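Local atomic coordinates of double Glycine Motif Protease domain from AMS/PCAT Transporter (PDB entry 6MPZ), a protein that probably cleaves the leader peptide from lantibiotic-type precursor peptides after a double-glycine motif, as the peptidase C39 domain of an AMS/PCAT peptide transporter. Residues S31-V43 with N63-A75. Sequence-based numbering, arbitrary orientation.
Sequences SLAMVLAYYKKWV and NVLKAARNYGLEA
Val43 reaches the Tyr71 ring over one face, CG2 lying 4.0 Å from the ring centroid and 16° off its normal, a CH-pi contact. Leu36 crosses the same phenol at about a right angle, its CD1 3.6 Å from Tyr71 CD2. Leu32 CD1 touches Ala68 CB at 3.8 Å, while its CD2 meets Ala67 CB and the edge of the Tyr71 ring. In the turn leading from helix 61-70 to strand 74-79, Leu73 puts CD2 over one face of Tyr39, 21° off the normal; Tyr38 covers the opposite face. Lys41 slides past Leu73 in the opposite direction, CE 3.7 Å from Leu73 CD2, and its chain bends at chi4 (-66°) to bring NZ 3.3 Å from Tyr71 O, a weak hydrogen bond. Both helices end in Schellman motifs, with Lys40 and Gly72 at positive phi. The axes of segments 31-38 and 63-70 come no closer than 11.0 Å, and side chains from the helices and following turns fill the distance. The contact thus joins helix 27-38, which starts at the probable catalytic Cys27 of this papain-like protease, to helix 61-70. Its chemistry is chiefly apolar, with one weak hydrogen bond across it; Tyr71 OH bonds Asp51 OD2 of helix 45-52.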
ATOM      1  N   SER A  31      -1.749   0.090  -6.514  1.00 23.74           N
ATOM      2  CA  SER A  31      -1.476  -0.472  -5.215  1.00 23.02           C
ATOM      3  C   SER A  31      -2.813  -0.641  -4.480  1.00 22.48           C
ATOM      4  O   SER A  31      -3.049  -1.691  -3.932  1.00 20.59           O
ATOM      5  CB  SER A  31      -0.503   0.415  -4.378  1.00 22.93           C
ATOM      6  OG  SER A  31       0.784   0.521  -5.008  1.00 25.37           O
ATOM      7  N   LEU A  32      -3.690   0.359  -4.469  1.00 22.52           N
ATOM      8  CA  LEU A  32      -5.003   0.117  -3.804  1.00 25.15           C
ATOM      9  C   LEU A  32      -5.840  -0.967  -4.556  1.00 28.09           C
ATOM     10  O   LEU A  32      -6.640  -1.667  -3.956  1.00 29.15           O
ATOM     11  CB  LEU A  32      -5.796   1.383  -3.673  1.00 24.35           C
ATOM     12  CG  LEU A  32      -7.192   1.271  -3.010  1.00 23.10           C
ATOM     13  CD1 LEU A  32      -7.137   0.701  -1.621  1.00 23.79           C
ATOM     14  CD2 LEU A  32      -7.794   2.661  -2.936  1.00 22.61           C
ATOM     15  N   ALA A  33      -5.661  -1.091  -5.865  1.00 30.03           N
ATOM     16  CA  ALA A  33      -6.440  -2.078  -6.654  1.00 30.71           C
ATOM     17  C   ALA A  33      -6.084  -3.502  -6.198  1.00 30.35           C
ATOM     18  O   ALA A  33      -6.981  -4.315  -5.916  1.00 28.03           O
ATOM     19  CB  ALA A  33      -6.221  -1.884  -8.170  1.00 29.22           C
ATOM     20  N   MET A  34      -4.776  -3.754  -6.049  1.00 28.78           N
ATOM     21  CA  MET A  34      -4.231  -5.006  -5.473  1.00 24.92           C
ATOM     22  C   MET A  34      -4.750  -5.292  -4.080  1.00 25.84           C
ATOM     23  O   MET A  34      -5.116  -6.447  -3.813  1.00 28.99           O
ATOM     24  CB  MET A  34      -2.706  -4.994  -5.460  1.00 23.13           C
ATOM     25  CG  MET A  34      -2.127  -5.109  -6.810  1.00 24.50           C
ATOM     26  SD  MET A  34      -0.312  -5.216  -7.032  1.00 26.27           S
ATOM     27  CE  MET A  34       0.172  -3.513  -6.998  1.00 25.20           C
ATOM     28  N   VAL A  35      -4.787  -4.282  -3.200  1.00 26.39           N
ATOM     29  CA  VAL A  35      -5.375  -4.465  -1.850  1.00 28.44           C
ATOM     30  C   VAL A  35      -6.875  -4.817  -1.920  1.00 28.18           C
ATOM     31  O   VAL A  35      -7.329  -5.731  -1.242  1.00 29.54           O
ATOM     32  CB  VAL A  35      -5.149  -3.266  -0.867  1.00 26.31           C
ATOM     33  CG1 VAL A  35      -5.866  -3.498   0.464  1.00 24.96           C
ATOM     34  CG2 VAL A  35      -3.688  -3.065  -0.571  1.00 26.77           C
ATOM     35  N   LEU A  36      -7.615  -4.094  -2.742  1.00 27.14           N
ATOM     36  CA  LEU A  36      -9.019  -4.405  -3.017  1.00 32.07           C
ATOM     37  C   LEU A  36      -9.248  -5.840  -3.540  1.00 30.77           C
ATOM     38  O   LEU A  36     -10.155  -6.540  -3.080  1.00 26.05           O
ATOM     39  CB  LEU A  36      -9.600  -3.377  -3.999  1.00 33.26           C
ATOM     40  CG  LEU A  36      -9.787  -1.977  -3.360  1.00 32.74           C
ATOM     41  CD1 LEU A  36      -9.986  -0.894  -4.436  1.00 34.42           C
ATOM     42  CD2 LEU A  36     -10.942  -1.978  -2.335  1.00 33.51           C
ATOM     43  N   ALA A  37      -8.385  -6.273  -4.463  1.00 31.48           N
ATOM     44  CA  ALA A  37      -8.433  -7.614  -5.029  1.00 30.01           C
ATOM     45  C   ALA A  37      -8.148  -8.703  -3.984  1.00 29.64           C
ATOM     46  O   ALA A  37      -8.763  -9.747  -4.037  1.00 27.69           O
ATOM     47  CB  ALA A  37      -7.471  -7.715  -6.210  1.00 32.29           C
ATOM     48  N   TYR A  38      -7.250  -8.437  -3.018  1.00 30.99           N
ATOM     49  CA  TYR A  38      -6.983  -9.361  -1.902  1.00 29.18           C
ATOM     50  C   TYR A  38      -8.269  -9.615  -1.098  1.00 29.31           C
ATOM     51  O   TYR A  38      -8.531 -10.757  -0.686  1.00 28.25           O
ATOM     52  CB  TYR A  38      -5.867  -8.826  -0.980  1.00 29.93           C
ATOM     53  CG  TYR A  38      -5.612  -9.641   0.276  1.00 28.62           C
ATOM     54  CD1 TYR A  38      -4.765 -10.765   0.262  1.00 31.36           C
ATOM     55  CD2 TYR A  38      -6.241  -9.323   1.476  1.00 30.12           C
ATOM     56  CE1 TYR A  38      -4.528 -11.514   1.434  1.00 30.05           C
ATOM     57  CE2 TYR A  38      -6.027 -10.066   2.650  1.00 27.92           C
ATOM     58  CZ  TYR A  38      -5.203 -11.165   2.635  1.00 27.29           C
ATOM     59  OH  TYR A  38      -4.996 -11.841   3.822  1.00 24.30           O
ATOM     60  N   TYR A  39      -9.057  -8.562  -0.878  1.00 28.82           N
ATOM     61  CA  TYR A  39     -10.335  -8.678  -0.118  1.00 31.92           C
ATOM     62  C   TYR A  39     -11.524  -9.000  -1.029  1.00 33.99           C
ATOM     63  O   TYR A  39     -12.662  -9.052  -0.556  1.00 32.59           O
ATOM     64  CB  TYR A  39     -10.606  -7.398   0.678  1.00 33.69           C
ATOM     65  CG  TYR A  39      -9.628  -7.191   1.810  1.00 35.16           C
ATOM     66  CD1 TYR A  39      -9.752  -7.920   2.988  1.00 37.24           C
ATOM     67  CD2 TYR A  39      -8.559  -6.276   1.700  1.00 33.79           C
ATOM     68  CE1 TYR A  39      -8.851  -7.742   4.046  1.00 38.56           C
ATOM     69  CE2 TYR A  39      -7.655  -6.100   2.733  1.00 32.45           C
ATOM     70  CZ  TYR A  39      -7.800  -6.833   3.912  1.00 34.25           C
ATOM     71  OH  TYR A  39      -6.917  -6.692   4.956  1.00 37.03           O
ATOM     72  N   LYS A  40     -11.243  -9.244  -2.318  1.00 35.66           N
ATOM     73  CA  LYS A  40     -12.251  -9.524  -3.338  1.00 40.42           C
ATOM     74  C   LYS A  40     -13.295  -8.402  -3.469  1.00 36.82           C
ATOM     75  O   LYS A  40     -14.462  -8.673  -3.691  1.00 34.74           O
ATOM     76  CB  LYS A  40     -12.895 -10.910  -3.115  1.00 42.68           C
ATOM     77  CG  LYS A  40     -11.919 -12.064  -3.416  1.00 46.77           C
ATOM     78  CD  LYS A  40     -12.080 -13.325  -2.616  1.00 49.24           C
ATOM     79  CE  LYS A  40     -13.266 -14.161  -3.016  1.00 49.48           C
ATOM     80  NZ  LYS A  40     -12.964 -15.580  -2.676  1.00 50.98           N
ATOM     81  N   LYS A  41     -12.856  -7.151  -3.321  1.00 35.63           N
ATOM     82  CA  LYS A  41     -13.701  -5.973  -3.608  1.00 36.82           C
ATOM     83  C   LYS A  41     -13.422  -5.556  -5.011  1.00 35.74           C
ATOM     84  O   LYS A  41     -12.365  -5.026  -5.316  1.00 39.38           O
ATOM     85  CB  LYS A  41     -13.474  -4.843  -2.615  1.00 36.35           C
ATOM     86  CG  LYS A  41     -14.068  -5.187  -1.252  1.00 38.62           C
ATOM     87  CD  LYS A  41     -13.494  -4.280  -0.173  1.00 44.43           C
ATOM     88  CE  LYS A  41     -13.976  -4.678   1.214  1.00 51.12           C
ATOM     89  NZ  LYS A  41     -15.450  -4.454   1.313  1.00 55.31           N
ATOM     90  N   TRP A  42     -14.376  -5.869  -5.887  1.00 40.41           N
ATOM     91  CA  TRP A  42     -14.194  -5.738  -7.321  1.00 41.99           C
ATOM     92  C   TRP A  42     -14.615  -4.327  -7.682  1.00 39.77           C
ATOM     93  O   TRP A  42     -15.763  -3.956  -7.471  1.00 44.67           O
ATOM     94  CB  TRP A  42     -15.010  -6.812  -8.057  1.00 44.33           C
ATOM     95  CG  TRP A  42     -14.664  -8.265  -7.607  1.00 45.40           C
ATOM     96  CD1 TRP A  42     -15.547  -9.245  -7.192  1.00 44.83           C
ATOM     97  CD2 TRP A  42     -13.353  -8.856  -7.516  1.00 45.05           C
ATOM     98  NE1 TRP A  42     -14.864 -10.401  -6.870  1.00 45.14           N
ATOM     99  CE2 TRP A  42     -13.522 -10.192  -7.051  1.00 43.88           C
ATOM    100  CE3 TRP A  42     -12.048  -8.391  -7.794  1.00 43.50           C
ATOM    101  CZ2 TRP A  42     -12.442 -11.055  -6.854  1.00 42.92           C
ATOM    102  CZ3 TRP A  42     -10.967  -9.263  -7.598  1.00 43.06           C
ATOM    103  CH2 TRP A  42     -11.177 -10.574  -7.133  1.00 44.20           C
ATOM    104  N   VAL A  43     -13.649  -3.533  -8.133  1.00 34.05           N
ATOM    105  CA  VAL A  43     -13.844  -2.135  -8.467  1.00 32.19           C
ATOM    106  C   VAL A  43     -13.013  -1.972  -9.720  1.00 33.47           C
ATOM    107  O   VAL A  43     -11.835  -2.265  -9.688  1.00 30.96           O
ATOM    108  CB  VAL A  43     -13.288  -1.147  -7.375  1.00 32.66           C
ATOM    109  CG1 VAL A  43     -13.367   0.302  -7.857  1.00 32.40           C
ATOM    110  CG2 VAL A  43     -14.049  -1.270  -6.065  1.00 30.93           C
ATOM    111  N   ASN A  63      -5.670  10.623   0.132  1.00 24.70           N
ATOM    112  CA  ASN A  63      -6.702  10.269  -0.858  1.00 27.87           C
ATOM    113  C   ASN A  63      -6.796   8.754  -1.083  1.00 32.27           C
ATOM    114  O   ASN A  63      -7.906   8.234  -1.273  1.00 29.33           O
ATOM    115  CB  ASN A  63      -6.478  10.985  -2.193  1.00 27.58           C
ATOM    116  CG  ASN A  63      -6.861  12.455  -2.138  1.00 29.30           C
ATOM    117  OD1 ASN A  63      -7.718  12.860  -1.352  1.00 31.27           O
ATOM    118  ND2 ASN A  63      -6.228  13.248  -2.953  1.00 26.54           N
ATOM    119  N   VAL A  64      -5.657   8.042  -0.982  1.00 31.91           N
ATOM    120  CA  VAL A  64      -5.671   6.593  -1.088  1.00 29.15           C
ATOM    121  C   VAL A  64      -6.498   6.036   0.053  1.00 29.77           C
ATOM    122  O   VAL A  64      -7.347   5.184  -0.163  1.00 30.41           O
ATOM    123  CB  VAL A  64      -4.274   6.013  -1.077  1.00 29.79           C
ATOM    124  CG1 VAL A  64      -4.329   4.475  -1.011  1.00 32.50           C
ATOM    125  CG2 VAL A  64      -3.535   6.451  -2.333  1.00 31.24           C
ATOM    126  N   LEU A  65      -6.248   6.522   1.248  1.00 29.99           N
ATOM    127  CA  LEU A  65      -6.974   6.090   2.430  1.00 31.56           C
ATOM    128  C   LEU A  65      -8.472   6.401   2.351  1.00 34.75           C
ATOM    129  O   LEU A  65      -9.290   5.579   2.750  1.00 35.10           O
ATOM    130  CB  LEU A  65      -6.391   6.735   3.714  1.00 30.84           C
ATOM    131  CG  LEU A  65      -4.994   6.365   4.245  1.00 32.47           C
ATOM    132  CD1 LEU A  65      -4.588   7.336   5.365  1.00 31.32           C
ATOM    133  CD2 LEU A  65      -4.906   4.900   4.710  1.00 30.69           C
ATOM    134  N   LYS A  66      -8.826   7.609   1.895  1.00 36.86           N
ATOM    135  CA  LYS A  66     -10.248   8.011   1.752  1.00 36.11           C
ATOM    136  C   LYS A  66     -10.998   7.131   0.749  1.00 32.07           C
ATOM    137  O   LYS A  66     -12.133   6.723   1.009  1.00 29.39           O
ATOM    138  CB  LYS A  66     -10.382   9.475   1.297  1.00 38.50           C
ATOM    139  CG  LYS A  66     -10.151  10.493   2.408  1.00 40.49           C
ATOM    140  CD  LYS A  66     -10.446  11.902   1.920  1.00 45.22           C
ATOM    141  CE  LYS A  66     -10.010  12.942   2.938  1.00 44.37           C
ATOM    142  NZ  LYS A  66     -10.248  14.317   2.410  1.00 51.01           N
ATOM    143  N   ALA A  67     -10.365   6.860  -0.384  1.00 27.42           N
ATOM    144  CA  ALA A  67     -10.939   5.963  -1.402  1.00 30.04           C
ATOM    145  C   ALA A  67     -11.131   4.547  -0.829  1.00 32.28           C
ATOM    146  O   ALA A  67     -12.182   3.955  -1.014  1.00 33.35           O
ATOM    147  CB  ALA A  67     -10.058   5.935  -2.654  1.00 30.76           C
ATOM    148  N   ALA A  68     -10.148   4.041  -0.065  1.00 32.21           N
ATOM    149  CA  ALA A  68     -10.252   2.713   0.551  1.00 33.90           C
ATOM    150  C   ALA A  68     -11.458   2.637   1.503  1.00 33.24           C
ATOM    151  O   ALA A  68     -12.176   1.627   1.541  1.00 34.34           O
ATOM    152  CB  ALA A  68      -8.970   2.394   1.293  1.00 32.50           C
ATOM    153  N   ARG A  69     -11.672   3.712   2.255  1.00 33.16           N
ATOM    154  CA  ARG A  69     -12.780   3.800   3.231  1.00 36.60           C
ATOM    155  C   ARG A  69     -14.138   3.782   2.575  1.00 37.20           C
ATOM    156  O   ARG A  69     -15.031   3.139   3.088  1.00 40.52           O
ATOM    157  CB  ARG A  69     -12.660   5.041   4.105  1.00 37.20           C
ATOM    158  CG  ARG A  69     -11.596   4.935   5.170  1.00 40.51           C
ATOM    159  CD  ARG A  69     -11.579   6.188   6.060  1.00 43.55           C
ATOM    160  NE  ARG A  69     -10.294   6.321   6.762  1.00 42.07           N
ATOM    161  CZ  ARG A  69      -9.425   7.325   6.654  1.00 41.85           C
ATOM    162  NH1 ARG A  69      -9.657   8.372   5.884  1.00 42.14           N
ATOM    163  NH2 ARG A  69      -8.299   7.289   7.363  1.00 41.55           N
ATOM    164  N   ASN A  70     -14.298   4.484   1.453  1.00 38.69           N
ATOM    165  CA  ASN A  70     -15.550   4.447   0.697  1.00 44.78           C
ATOM    166  C   ASN A  70     -15.832   3.060   0.110  1.00 45.94           C
ATOM    167  O   ASN A  70     -16.990   2.697  -0.064  1.00 45.70           O
ATOM    168  CB  ASN A  70     -15.587   5.510  -0.410  1.00 47.57           C
ATOM    169  CG  ASN A  70     -15.844   6.917   0.136  1.00 52.77           C
ATOM    170  OD1 ASN A  70     -15.282   7.886  -0.364  1.00 59.37           O
ATOM    171  ND2 ASN A  70     -16.700   7.040   1.161  1.00 55.76           N
ATOM    172  N   TYR A  71     -14.791   2.276  -0.167  1.00 43.80           N
ATOM    173  CA  TYR A  71     -14.973   0.877  -0.604  1.00 44.09           C
ATOM    174  C   TYR A  71     -15.154  -0.126   0.543  1.00 41.75           C
ATOM    175  O   TYR A  71     -15.093  -1.330   0.312  1.00 42.09           O
ATOM    176  CB  TYR A  71     -13.788   0.420  -1.458  1.00 44.25           C
ATOM    177  CG  TYR A  71     -13.495   1.249  -2.686  1.00 44.68           C
ATOM    178  CD1 TYR A  71     -14.517   1.682  -3.546  1.00 42.80           C
ATOM    179  CD2 TYR A  71     -12.165   1.549  -3.028  1.00 47.67           C
ATOM    180  CE1 TYR A  71     -14.231   2.415  -4.683  1.00 40.53           C
ATOM    181  CE2 TYR A  71     -11.860   2.288  -4.163  1.00 48.68           C
ATOM    182  CZ  TYR A  71     -12.888   2.713  -4.992  1.00 48.10           C
ATOM    183  OH  TYR A  71     -12.534   3.434  -6.120  1.00 45.38           O
ATOM    184  N   GLY A  72     -15.343   0.347   1.776  1.00 44.27           N
ATOM    185  CA  GLY A  72     -15.696  -0.537   2.902  1.00 44.48           C
ATOM    186  C   GLY A  72     -14.549  -1.051   3.764  1.00 47.95           C
ATOM    187  O   GLY A  72     -14.776  -1.801   4.702  1.00 52.93           O
ATOM    188  N   LEU A  73     -13.318  -0.637   3.466  1.00 45.09           N
ATOM    189  CA  LEU A  73     -12.178  -0.987   4.294  1.00 37.23           C
ATOM    190  C   LEU A  73     -11.929   0.069   5.358  1.00 37.05           C
ATOM    191  O   LEU A  73     -12.026   1.265   5.103  1.00 36.01           O
ATOM    192  CB  LEU A  73     -10.920  -1.134   3.420  1.00 35.74           C
ATOM    193  CG  LEU A  73     -10.918  -2.236   2.364  1.00 30.77           C
ATOM    194  CD1 LEU A  73      -9.656  -2.124   1.532  1.00 30.39           C
ATOM    195  CD2 LEU A  73     -10.992  -3.585   3.036  1.00 31.04           C
ATOM    196  N   GLU A  74     -11.591  -0.376   6.556  1.00 36.51           N
ATOM    197  CA  GLU A  74     -11.043   0.524   7.543  1.00 37.13           C
ATOM    198  C   GLU A  74      -9.586   0.761   7.121  1.00 35.23           C
ATOM    199  O   GLU A  74      -8.886  -0.180   6.716  1.00 33.59           O
ATOM    200  CB  GLU A  74     -11.115  -0.088   8.930  1.00 43.44           C
ATOM    201  CG  GLU A  74     -10.902   0.930  10.016  1.00 50.90           C
ATOM    202  CD  GLU A  74     -10.171   0.377  11.217  1.00 58.79           C
ATOM    203  OE1 GLU A  74     -10.608  -0.657  11.771  1.00 62.86           O
ATOM    204  OE2 GLU A  74      -9.153   0.994  11.585  1.00 64.44           O
ATOM    205  N   ALA A  75      -9.144   2.011   7.180  1.00 32.25           N
ATOM    206  CA  ALA A  75      -7.839   2.413   6.707  1.00 33.90           C
ATOM    207  C   ALA A  75      -7.164   3.476   7.607  1.00 39.08           C
ATOM    208  O   ALA A  75      -7.738   4.558   7.839  1.00 38.78           O
ATOM    209  CB  ALA A  75      -7.987   2.953   5.288  1.00 36.72           C
TER